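Cyclic dimeric GMP binding protein (Pseudomonas fluorescens, PDB 3PJV) binds cyclic di-GMP and takes part in inside-out signalling that controls periplasmic proteolysis, probably acting on the protease LapG through its periplasmic domain. Local coordinates at residues H20-D23 / A24-L28; M41-L44 / L45-I49; L99-G103 / W104-A108. All coordinates share one frame; numbering follows the deposited sequence.

Contacts 1 and 2 lie near the body of the chain, on the successive helices 6-32 and 39-50, and they meet: Leu28 CD1 rests 3.8 Å from Leu45 O. Each joins i to i+4 residues along a helix, but contact 1 adds an amide-to-hydroxyl bond where contact 2 relies more on apolar side chains. Contact 3 is a hairpin tip whose centre stands about 31 Å from that of the chain; it is held by cross-strand backbone bonds with a bulge, and its charged side chains make salt bridges to the second subunit. All three are partly buried. Contacts 1 and 3 are partly covered by that subunit, whereas no other chain of the assembly touches contact 2.

Contact 1: H20-D23 / A24-L28; sequences HAQD and AATAL
Gln22 and Thr26, one helical turn apart on helix 6-32, are joined through their side chains as well as their backbones. In one of the two conformers of Gln22, NE2 donates to Thr26 OG1 at 2.9 Å, with the hydroxyl oxygen only 14° out of the amide plane. CG of Gln22 is anti to the backbone N (chi1 -179°), and the bend at chi2 (57°) then swings the amide along the helix over Thr26. Beneath this bond the backbone repeats the i to i+4 link, Thr26 N reaching Gln22 O at 2.9 Å. Beside it a water lies 2.8 Å from Thr26 OG1 and makes a weak, long bond to Asp23 OD1.

The adjoining turns show the alpha-helical pattern too: Ala25 N bonds to Ala21 O at 3.0 Å and Ala27 N to Asp23 O at 2.9 Å. The Ala24 methyl lies against the backbone, its CB 3.6 Å from His20 O. In the next shell the second subunit comes close: its Asp97 O also accepts from Gln22 NE2, its Gly96 packs on Ala25, and its Ser114 OG bonds to His20 ND1. Ala24 meets Tyr55 of its own chain. Gln22 thus spends one amide nitrogen on both its own helix and the dimer partner, which ties its amide orientation, in this conformer, to the subunit interface.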
loop_
_atom_site.group_PDB
_atom_site.type_symbol
_atom_site.label_atom_id
_atom_site.label_comp_id
_atom_site.label_asym_id
_atom_site.label_seq_id
_atom_site.Cartn_x
_atom_site.Cartn_y
_atom_site.Cartn_z
ATOM N N HIS A 20 0.307 -4.665 -8.790
ATOM C CA HIS A 20 0.809 -4.345 -7.457
ATOM C C HIS A 20 1.790 -5.435 -6.994
ATOM O O HIS A 20 2.890 -5.141 -6.509
ATOM C CB HIS A 20 -0.372 -4.190 -6.492
ATOM C CG HIS A 20 0.016 -3.772 -5.108
ATOM N ND1 HIS A 20 0.328 -4.678 -4.116
ATOM C CD2 HIS A 20 0.119 -2.544 -4.543
ATOM C CE1 HIS A 20 0.598 -4.027 -2.997
ATOM N NE2 HIS A 20 0.490 -2.731 -3.232
ATOM N N ALA A 21 1.393 -6.692 -7.172
ATOM C CA ALA A 21 2.218 -7.825 -6.757
ATOM C C ALA A 21 3.479 -7.941 -7.616
ATOM O O ALA A 21 4.576 -8.170 -7.101
ATOM C CB ALA A 21 1.414 -9.121 -6.806
ATOM N N GLN A 22 3.325 -7.764 -8.923
ATOM C CA GLN A 22 4.469 -7.837 -9.820
ATOM C C GLN A 22 5.485 -6.745 -9.524
ATOM O O GLN A 22 6.696 -6.997 -9.499
ATOM C CB GLN A 22 4.030 -7.722 -11.278
ATOM C CG GLN A 22 5.200 -7.830 -12.230
ATOM C CD GLN A 22 5.960 -9.127 -12.043
ATOM O OE1 GLN A 22 5.441 -10.197 -12.327
ATOM N NE2 GLN A 22 7.174 -9.038 -11.536
ATOM N N ASP A 23 5.000 -5.528 -9.286
ATOM C CA ASP A 23 5.900 -4.418 -8.991
ATOM C C ASP A 23 6.706 -4.674 -7.724
ATOM O O ASP A 23 7.893 -4.364 -7.670
ATOM C CB ASP A 23 5.136 -3.096 -8.881
ATOM C CG ASP A 23 4.634 -2.601 -10.231
ATOM O OD1 ASP A 23 5.003 -3.204 -11.263
ATOM O OD2 ASP A 23 3.868 -1.614 -10.261
ATOM N N ALA A 24 6.059 -5.247 -6.713
ATOM C CA ALA A 24 6.736 -5.558 -5.452
ATOM C C ALA A 24 7.805 -6.630 -5.659
ATOM O O ALA A 24 8.892 -6.543 -5.084
ATOM C CB ALA A 24 5.723 -6.019 -4.386
ATOM N N ALA A 25 7.487 -7.647 -6.456
ATOM C CA ALA A 25 8.435 -8.734 -6.703
ATOM C C ALA A 25 9.647 -8.193 -7.449
ATOM O O ALA A 25 10.789 -8.518 -7.132
ATOM C CB ALA A 25 7.784 -9.860 -7.508
ATOM N N THR A 26 9.376 -7.363 -8.447
ATOM C CA THR A 26 10.444 -6.798 -9.267
ATOM C C THR A 26 11.336 -5.905 -8.413
ATOM O O THR A 26 12.565 -5.995 -8.492
ATOM C CB THR A 26 9.857 -6.012 -10.453
ATOM O OG1 THR A 26 9.158 -6.923 -11.308
ATOM C CG2 THR A 26 10.959 -5.280 -11.248
ATOM N N ALA A 27 10.719 -5.063 -7.584
ATOM C CA ALA A 27 11.487 -4.175 -6.717
ATOM C C ALA A 27 12.318 -4.961 -5.702
ATOM O O ALA A 27 13.472 -4.607 -5.416
ATOM C CB ALA A 27 10.570 -3.185 -6.004
ATOM N N LEU A 28 11.729 -6.020 -5.153
ATOM C CA LEU A 28 12.398 -6.797 -4.116
ATOM C C LEU A 28 13.558 -7.581 -4.721
ATOM O O LEU A 28 14.657 -7.621 -4.154
ATOM C CB LEU A 28 11.399 -7.713 -3.386
ATOM C CG LEU A 28 11.893 -8.620 -2.246
ATOM C CD1 LEU A 28 12.743 -7.838 -1.254
ATOM C CD2 LEU A 28 10.715 -9.298 -1.525
HETATM O O HOH W 1 7.271 -5.266 -12.619
#

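Contact 2: M41-L44 / L45-I49; sequences MVEL and LVSSI
Met41 and Leu45 lie one turn apart on helix 39-50, a regular alpha-helix whose i to i+4 backbone bonds run unbroken through this stretch. Leu45 N bonds to Met41 O at 2.9 Å, Val46 N to Val42 O at 3.0 Å, and Ser48 N to Leu44 O at 2.9 Å.

The apolar contacts follow the same spacing. CG of Met41, a selenomethionine, is anti to the backbone N (chi1 -173°) and comes 3.8 Å from Leu45 CD1, the two side chains passing at a slant. One residue on, Val42 and Val46 form the next i to i+4 pair, both buried, with a thin contact of 4.5 Å between Val42 CG1 and Val46 CG2. Val46 packs on Ile58 and Val60 of strand 55-62, and Val42 on Leu32 of helix 6-32.

Polar groups gather on another side. Glu43 O accepts from Ser47 N at 2.9 Å, and the Glu43 carboxylate makes a salt bridge with Arg72, which also offers a weak bond to Ser47 OG. With chi1 at -73°, that hydroxyl turns back along the helix, placing Ser47 OG 3.1 Å from Glu43 O.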
loop_
_atom_site.group_PDB
_atom_site.type_symbol
_atom_site.label_atom_id
_atom_site.label_comp_id
_atom_site.label_asym_id
_atom_site.label_seq_id
_atom_site.Cartn_x
_atom_site.Cartn_y
_atom_site.Cartn_z
HETATM N N MSE A 41 20.638 -9.848 5.743
HETATM C CA MSE A 41 20.154 -8.742 4.924
HETATM C C MSE A 41 18.972 -9.191 4.077
HETATM O O MSE A 41 18.041 -8.426 3.837
HETATM C CB MSE A 41 21.261 -8.202 4.014
HETATM C CG MSE A 41 20.859 -6.943 3.265
HETATM SE SE MSE A 41 20.655 -5.463 4.555
HETATM C CE MSE A 41 22.233 -5.867 5.544
ATOM N N VAL A 42 19.018 -10.431 3.604
ATOM C CA VAL A 42 17.921 -10.937 2.786
ATOM C C VAL A 42 16.646 -10.933 3.621
ATOM O O VAL A 42 15.602 -10.434 3.190
ATOM C CB VAL A 42 18.199 -12.343 2.255
ATOM C CG1 VAL A 42 16.924 -12.943 1.672
ATOM C CG2 VAL A 42 19.316 -12.290 1.210
ATOM N N GLU A 43 16.741 -11.464 4.834
ATOM C CA GLU A 43 15.584 -11.471 5.718
ATOM C C GLU A 43 15.115 -10.051 6.040
ATOM O O GLU A 43 13.913 -9.779 6.063
ATOM C CB GLU A 43 15.870 -12.260 7.000
ATOM C CG GLU A 43 14.635 -12.425 7.872
ATOM C CD GLU A 43 14.827 -13.442 8.980
ATOM O OE1 GLU A 43 13.867 -13.675 9.748
ATOM O OE2 GLU A 43 15.935 -14.008 9.082
ATOM N N LEU A 44 16.059 -9.142 6.272
ATOM C CA LEU A 44 15.713 -7.753 6.573
ATOM C C LEU A 44 14.948 -7.096 5.436
ATOM O O LEU A 44 13.944 -6.416 5.651
ATOM C CB LEU A 44 16.961 -6.923 6.867
ATOM C CG LEU A 44 17.348 -6.773 8.330
ATOM C CD1 LEU A 44 18.167 -5.508 8.508
ATOM C CD2 LEU A 44 16.102 -6.719 9.182
ATOM N N LEU A 45 15.445 -7.289 4.220
ATOM C CA LEU A 45 14.844 -6.675 3.043
ATOM C C LEU A 45 13.457 -7.228 2.746
ATOM O O LEU A 45 12.569 -6.488 2.332
ATOM C CB LEU A 45 15.755 -6.857 1.829
ATOM C CG LEU A 45 16.987 -5.954 1.886
ATOM C CD1 LEU A 45 17.987 -6.341 0.808
ATOM C CD2 LEU A 45 16.579 -4.487 1.759
ATOM N N VAL A 46 13.265 -8.523 2.968
ATOM C CA VAL A 46 11.947 -9.108 2.780
ATOM C C VAL A 46 10.971 -8.630 3.865
ATOM O O VAL A 46 9.826 -8.291 3.572
ATOM C CB VAL A 46 11.993 -10.641 2.764
ATOM C CG1 VAL A 46 10.572 -11.225 2.705
ATOM C CG2 VAL A 46 12.828 -11.138 1.580
ATOM N N SER A 47 11.435 -8.594 5.112
ATOM C CA SER A 47 10.591 -8.128 6.218
ATOM C C SER A 47 10.133 -6.694 6.019
ATOM O O SER A 47 8.976 -6.358 6.298
ATOM C CB SER A 47 11.337 -8.244 7.552
ATOM O OG SER A 47 11.428 -9.592 7.953
ATOM N N SER A 48 11.050 -5.852 5.558
ATOM C CA SER A 48 10.763 -4.452 5.273
ATOM C C SER A 48 9.490 -4.329 4.445
ATOM O O SER A 48 8.531 -3.676 4.853
ATOM C CB SER A 48 11.948 -3.818 4.533
ATOM O OG SER A 48 11.699 -2.469 4.183
ATOM N N ILE A 49 9.486 -4.977 3.285
ATOM C CA ILE A 49 8.343 -4.949 2.379
ATOM C C ILE A 49 7.095 -5.615 2.976
ATOM O O ILE A 49 5.987 -5.102 2.842
ATOM C CB ILE A 49 8.709 -5.605 1.027
ATOM C CG1 ILE A 49 9.960 -4.933 0.459
ATOM C CG2 ILE A 49 7.538 -5.546 0.041
ATOM C CD1 ILE A 49 9.833 -3.429 0.300
#

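Contact 3: L99-G103 / W104-A108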
loop_
_atom_site.group_PDB
_atom_site.type_symbol
_atom_site.label_atom_id
_atom_site.label_comp_id
_atom_site.label_asym_id
_atom_site.label_seq_id
_atom_site.Cartn_x
_atom_site.Cartn_y
_atom_site.Cartn_z
ATOM N N LEU A 99 6.929 20.196 0.789
ATOM C CA LEU A 99 6.702 21.504 0.201
ATOM C C LEU A 99 7.014 21.509 -1.285
ATOM O O LEU A 99 7.941 20.847 -1.735
ATOM C CB LEU A 99 7.564 22.560 0.897
ATOM C CG LEU A 99 7.250 22.784 2.378
ATOM C CD1 LEU A 99 8.052 23.950 2.929
ATOM C CD2 LEU A 99 5.762 23.009 2.582
ATOM N N VAL A 100 6.213 22.257 -2.037
ATOM C CA VAL A 100 6.477 22.524 -3.441
ATOM C C VAL A 100 6.892 23.986 -3.550
ATOM O O VAL A 100 6.191 24.869 -3.058
ATOM C CB VAL A 100 5.224 22.327 -4.312
ATOM C CG1 VAL A 100 5.549 22.598 -5.777
ATOM C CG2 VAL A 100 4.633 20.926 -4.121
ATOM N N SER A 101 8.021 24.234 -4.200
ATOM C CA SER A 101 8.502 25.593 -4.390
ATOM C C SER A 101 8.182 26.093 -5.783
ATOM O O SER A 101 8.121 25.311 -6.731
ATOM C CB SER A 101 10.006 25.667 -4.136
ATOM O OG SER A 101 10.271 25.585 -2.746
ATOM N N ARG A 102 7.935 27.394 -5.884
ATOM C CA ARG A 102 7.796 28.069 -7.165
ATOM C C ARG A 102 8.896 29.118 -7.198
ATOM O O ARG A 102 8.788 30.161 -6.550
ATOM C CB ARG A 102 6.426 28.735 -7.290
ATOM C CG ARG A 102 6.145 29.335 -8.662
ATOM C CD ARG A 102 4.956 30.301 -8.634
ATOM N NE ARG A 102 3.715 29.670 -8.189
ATOM C CZ ARG A 102 3.102 29.941 -7.038
ATOM N NH1 ARG A 102 1.979 29.316 -6.724
ATOM N NH2 ARG A 102 3.608 30.840 -6.203
ATOM N N GLY A 103 9.961 28.830 -7.933
ATOM C CA GLY A 103 11.143 29.663 -7.887
ATOM C C GLY A 103 11.800 29.478 -6.535
ATOM O O GLY A 103 12.201 28.371 -6.178
ATOM N N TRP A 104 11.885 30.561 -5.770
ATOM C CA TRP A 104 12.491 30.514 -4.446
ATOM C C TRP A 104 11.455 30.573 -3.334
ATOM O O TRP A 104 11.805 30.519 -2.162
ATOM C CB TRP A 104 13.494 31.650 -4.284
ATOM C CG TRP A 104 14.794 31.380 -5.016
ATOM C CD1 TRP A 104 15.285 30.160 -5.377
ATOM C CD2 TRP A 104 15.755 32.349 -5.466
ATOM N NE1 TRP A 104 16.500 30.307 -6.023
ATOM C CE2 TRP A 104 16.807 31.638 -6.090
ATOM C CE3 TRP A 104 15.830 33.745 -5.403
ATOM C CZ2 TRP A 104 17.910 32.277 -6.646
ATOM C CZ3 TRP A 104 16.928 34.377 -5.955
ATOM C CH2 TRP A 104 17.957 33.640 -6.569
ATOM N N GLU A 105 10.187 30.702 -3.696
ATOM C CA GLU A 105 9.155 30.805 -2.670
ATOM C C GLU A 105 8.410 29.486 -2.515
ATOM O O GLU A 105 8.126 28.812 -3.506
ATOM C CB GLU A 105 8.161 31.918 -2.996
ATOM C CG GLU A 105 7.071 32.054 -1.941
ATOM C CD GLU A 105 6.105 33.185 -2.219
ATOM O OE1 GLU A 105 6.071 33.692 -3.367
ATOM O OE2 GLU A 105 5.373 33.563 -1.283
ATOM N N GLN A 106 8.107 29.111 -1.278
ATOM C CA GLN A 106 7.309 27.907 -1.041
ATOM C C GLN A 106 5.877 28.194 -1.489
ATOM O O GLN A 106 5.261 29.141 -1.015
ATOM C CB GLN A 106 7.360 27.486 0.432
ATOM C CG GLN A 106 8.773 27.343 1.014
ATOM C CD GLN A 106 9.757 26.649 0.072
ATOM O OE1 GLN A 106 10.686 27.279 -0.453
ATOM N NE2 GLN A 106 9.570 25.345 -0.131
ATOM N N ALA A 107 5.371 27.386 -2.417
ATOM C CA ALA A 107 4.117 27.675 -3.116
ATOM C C ALA A 107 2.939 26.815 -2.642
ATOM O O ALA A 107 1.793 27.262 -2.622
ATOM C CB ALA A 107 4.311 27.516 -4.619
ATOM N N ALA A 108 3.223 25.579 -2.254
ATOM C CA ALA A 108 2.157 24.679 -1.816
ATOM C C ALA A 108 2.702 23.591 -0.906
ATOM O O ALA A 108 3.897 23.286 -0.942
ATOM C CB ALA A 108 1.472 24.061 -3.036
HETATM O O HOH W 2 0.811 29.285 -4.187
#
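Val100 and Ala107 meet at the tightest point of this hairpin, where Val100 O takes two donors: Ala107 N at 2.7 Å, in the carbonyl plane, and Ala108 N at 3.2 Å. Two residues thus face one, and the register slips by one between Val100 and Ser101. Val100 N answers with a nearly straight bond to Ala108 O at 2.8 Å (177° at the hydrogen). Ala107 CB packs against Arg102, 3.6 Å from Arg102 CB and 3.5 Å above the guanidinium plane, near the rim. A water in that plane bridges Arg102 NH1 and Ala107 O, while Arg102 NE makes a salt bridge with Asp37 of the second subunit.

The other side is looser. Ser101 OG makes a weak bond to Gln106 OE1, and Leu99 CB lies 3.6 Å from Gln106 NE2, the two side chains crossing at about a right angle. Gln106 is bent at chi2 (-42°), which folds its amide back over the neighbouring strand. A leucine at Gln106 would probably leave the Ser101 hydroxyl without this partner. At the far end Gly103 and Trp104 form an exposed turn. Its turn bond, Glu105 N to Arg102 O, is 3.2 Å long with the donor above the carbonyl plane; the companion, Arg102 N to Glu105 O, is 2.8 Å. Gly103 takes phi 70° at the first corner, a conformation that glycine adopts readily. Glu105 pairs with Lys64 of the second subunit.

Together these features define a two-residue beta hairpin with a type II' turn and a classic beta bulge, and its packing on the partner subunit is consistent with a hairpin exchanged between subunits of the dimer.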